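Local coordinates for BtGH115A (Bacteroides thetaiotaomicron, PDB 5BY3), which probably hydrolyses glycosidic bonds as a family GH115 4-O-methyl-alpha-glucuronidase with specificity for decorated arabinogalactans, at residues Glu133-Val138 and Gly435-Ala440. Sequence-based numbering, arbitrary orientation.
With NI (nickel (II) ion), chain C.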
loop_
_atom_site.group_PDB
_atom_site.type_symbol
_atom_site.label_atom_id
_atom_site.label_comp_id
_atom_site.label_asym_id
_atom_site.label_seq_id
_atom_site.Cartn_x
_atom_site.Cartn_y
_atom_site.Cartn_z
ATOM N N GLU A 133 -14.768 -4.568 -10.323
ATOM C CA GLU A 133 -15.967 -5.202 -10.877
ATOM C C GLU A 133 -16.665 -6.100 -9.852
ATOM O O GLU A 133 -17.840 -5.913 -9.519
ATOM C CB GLU A 133 -15.526 -6.012 -12.108
ATOM C CG GLU A 133 -16.523 -6.991 -12.712
ATOM C CD GLU A 133 -16.331 -8.420 -12.260
ATOM O OE1 GLU A 133 -15.190 -8.943 -12.289
ATOM O OE2 GLU A 133 -17.357 -9.036 -11.894
ATOM N N TRP A 134 -15.926 -7.067 -9.340
ATOM C CA TRP A 134 -16.439 -7.945 -8.320
ATOM C C TRP A 134 -16.105 -7.444 -6.915
ATOM O O TRP A 134 -16.982 -7.500 -6.035
ATOM C CB TRP A 134 -15.914 -9.360 -8.520
ATOM C CG TRP A 134 -16.691 -10.363 -7.687
ATOM C CD1 TRP A 134 -17.920 -10.926 -7.981
ATOM C CD2 TRP A 134 -16.284 -10.917 -6.427
ATOM N NE1 TRP A 134 -18.285 -11.787 -6.974
ATOM C CE2 TRP A 134 -17.313 -11.800 -6.008
ATOM C CE3 TRP A 134 -15.143 -10.765 -5.628
ATOM C CZ2 TRP A 134 -17.241 -12.523 -4.820
ATOM C CZ3 TRP A 134 -15.065 -11.478 -4.435
ATOM C CH2 TRP A 134 -16.121 -12.350 -4.037
ATOM N N TRP A 135 -14.864 -6.961 -6.724
ATOM C CA TRP A 135 -14.296 -6.731 -5.393
ATOM C C TRP A 135 -14.807 -5.452 -4.696
ATOM O O TRP A 135 -14.728 -5.311 -3.454
ATOM C CB TRP A 135 -12.760 -6.782 -5.431
ATOM C CG TRP A 135 -12.195 -8.208 -5.317
ATOM C CD1 TRP A 135 -11.853 -9.071 -6.362
ATOM C CD2 TRP A 135 -11.946 -8.935 -4.109
ATOM N NE1 TRP A 135 -11.400 -10.261 -5.852
ATOM C CE2 TRP A 135 -11.438 -10.205 -4.479
ATOM C CE3 TRP A 135 -12.095 -8.633 -2.737
ATOM C CZ2 TRP A 135 -11.102 -11.169 -3.535
ATOM C CZ3 TRP A 135 -11.746 -9.584 -1.799
ATOM C CH2 TRP A 135 -11.270 -10.857 -2.205
ATOM N N ALA A 136 -15.336 -4.528 -5.485
ATOM C CA ALA A 136 -16.101 -3.441 -4.902
ATOM C C ALA A 136 -17.420 -3.223 -5.639
ATOM O O ALA A 136 -17.996 -2.155 -5.571
ATOM C CB ALA A 136 -15.279 -2.166 -4.828
ATOM N N ASP A 137 -17.869 -4.246 -6.361
ATOM C CA ASP A 137 -19.193 -4.241 -7.012
ATOM C C ASP A 137 -19.332 -3.123 -8.001
ATOM O O ASP A 137 -20.423 -2.564 -8.138
ATOM C CB ASP A 137 -20.338 -4.145 -5.987
ATOM C CG ASP A 137 -20.213 -5.168 -4.905
ATOM O OD1 ASP A 137 -20.528 -6.354 -5.165
ATOM O OD2 ASP A 137 -19.759 -4.802 -3.802
ATOM N N VAL A 138 -18.241 -2.800 -8.696
ATOM C CA VAL A 138 -18.259 -1.735 -9.687
ATOM C C VAL A 138 -18.839 -2.298 -11.001
ATOM O O VAL A 138 -18.115 -2.597 -11.968
ATOM C CB VAL A 138 -16.863 -1.121 -9.802
ATOM C CG1 VAL A 138 -16.815 -0.031 -10.853
ATOM C CG2 VAL A 138 -16.429 -0.563 -8.438
ATOM N N GLY A 435 -3.673 -5.647 4.450
ATOM C CA GLY A 435 -4.641 -6.051 5.461
ATOM C C GLY A 435 -5.620 -7.039 4.840
ATOM O O GLY A 435 -5.197 -8.088 4.305
ATOM N N ASP A 436 -6.916 -6.674 4.867
ATOM C CA ASP A 436 -8.022 -7.506 4.321
ATOM C C ASP A 436 -8.365 -7.178 2.875
ATOM O O ASP A 436 -9.440 -7.586 2.411
ATOM C CB ASP A 436 -9.300 -7.304 5.139
ATOM C CG ASP A 436 -9.082 -7.457 6.631
ATOM O OD1 ASP A 436 -8.949 -8.616 7.086
ATOM O OD2 ASP A 436 -9.086 -6.436 7.354
ATOM N N ILE A 437 -7.483 -6.447 2.176
ATOM C CA ILE A 437 -7.783 -5.828 0.858
ATOM C C ILE A 437 -8.798 -4.664 1.000
ATOM O O ILE A 437 -8.420 -3.503 0.869
ATOM C CB ILE A 437 -8.229 -6.827 -0.254
ATOM C CG1 ILE A 437 -7.221 -8.015 -0.399
ATOM C CG2 ILE A 437 -8.542 -6.076 -1.557
ATOM C CD1 ILE A 437 -7.699 -9.163 -1.293
ATOM N N LYS A 438 -10.063 -4.963 1.277
ATOM C CA LYS A 438 -11.052 -3.895 1.548
ATOM C C LYS A 438 -10.724 -3.335 2.952
ATOM O O LYS A 438 -10.459 -4.121 3.841
ATOM C CB LYS A 438 -12.495 -4.441 1.412
ATOM C CG LYS A 438 -12.713 -5.181 0.072
ATOM C CD LYS A 438 -14.081 -5.853 -0.093
ATOM C CE LYS A 438 -15.217 -4.848 -0.128
ATOM N NZ LYS A 438 -15.046 -3.809 -1.190
ATOM N N PRO A 439 -10.686 -2.016 3.164
ATOM C CA PRO A 439 -11.177 -1.011 2.237
ATOM C C PRO A 439 -10.044 -0.073 1.732
ATOM O O PRO A 439 -10.107 1.133 1.938
ATOM C CB PRO A 439 -12.135 -0.235 3.141
ATOM C CG PRO A 439 -11.374 -0.143 4.466
ATOM C CD PRO A 439 -10.637 -1.491 4.551
ATOM N N ALA A 440 -9.020 -0.645 1.117
ATOM C CA ALA A 440 -7.818 0.042 0.633
ATOM C C ALA A 440 -7.760 -0.023 -0.876
ATOM O O ALA A 440 -6.660 0.136 -1.469
ATOM C CB ALA A 440 -6.573 -0.658 1.185
HETATM NI NI NI C . -8.296 -4.281 8.039
HETATM O O HOH W 1 -7.987 -4.173 5.529
HETATM O O HOH W 2 -9.065 -5.355 10.145
#
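Trp135 and Lys438 join the loop ahead of strand 145-148 to the loop that follows strand 429-433 of the parallel sheet in the TIM-barrel-type GH115 domain. Lys438 reaches across with its chain bent at chi3 (65°) and chi4, which brings NZ to the backbone oxygen of Trp135, an NZ-O hydrogen bond of 2.7 Å in the carbonyl plane with a C=O...N angle of 151°. The same ammonium forms salt bridges to Glu441 and Glu557. Cutting Lys438 back to an alanine is likely to leave the Trp135 carbonyl without this donor and the two glutamates without their shared cation. Beside the bond, Lys438 CD lies at the edge of the indole, 4.3 Å from Trp135 CE3. Ile437 crosses Trp135 at about a right angle and sets CD1 over one ring face, 4.1 Å from CH2. Trp134 CZ3 lies over the centre of the opposite face, 3.8 Å above the ring plane, and Trp135 NE1 donates a hydrogen bond to the backbone oxygen of Arg198. On the far side of the loop 435-440, one water bridges Asp436 N and Lys438 O and binds the nickel, which the Leu404 carbonyl oxygen also ligates, with Asp436 OD2 at 2.4 Å.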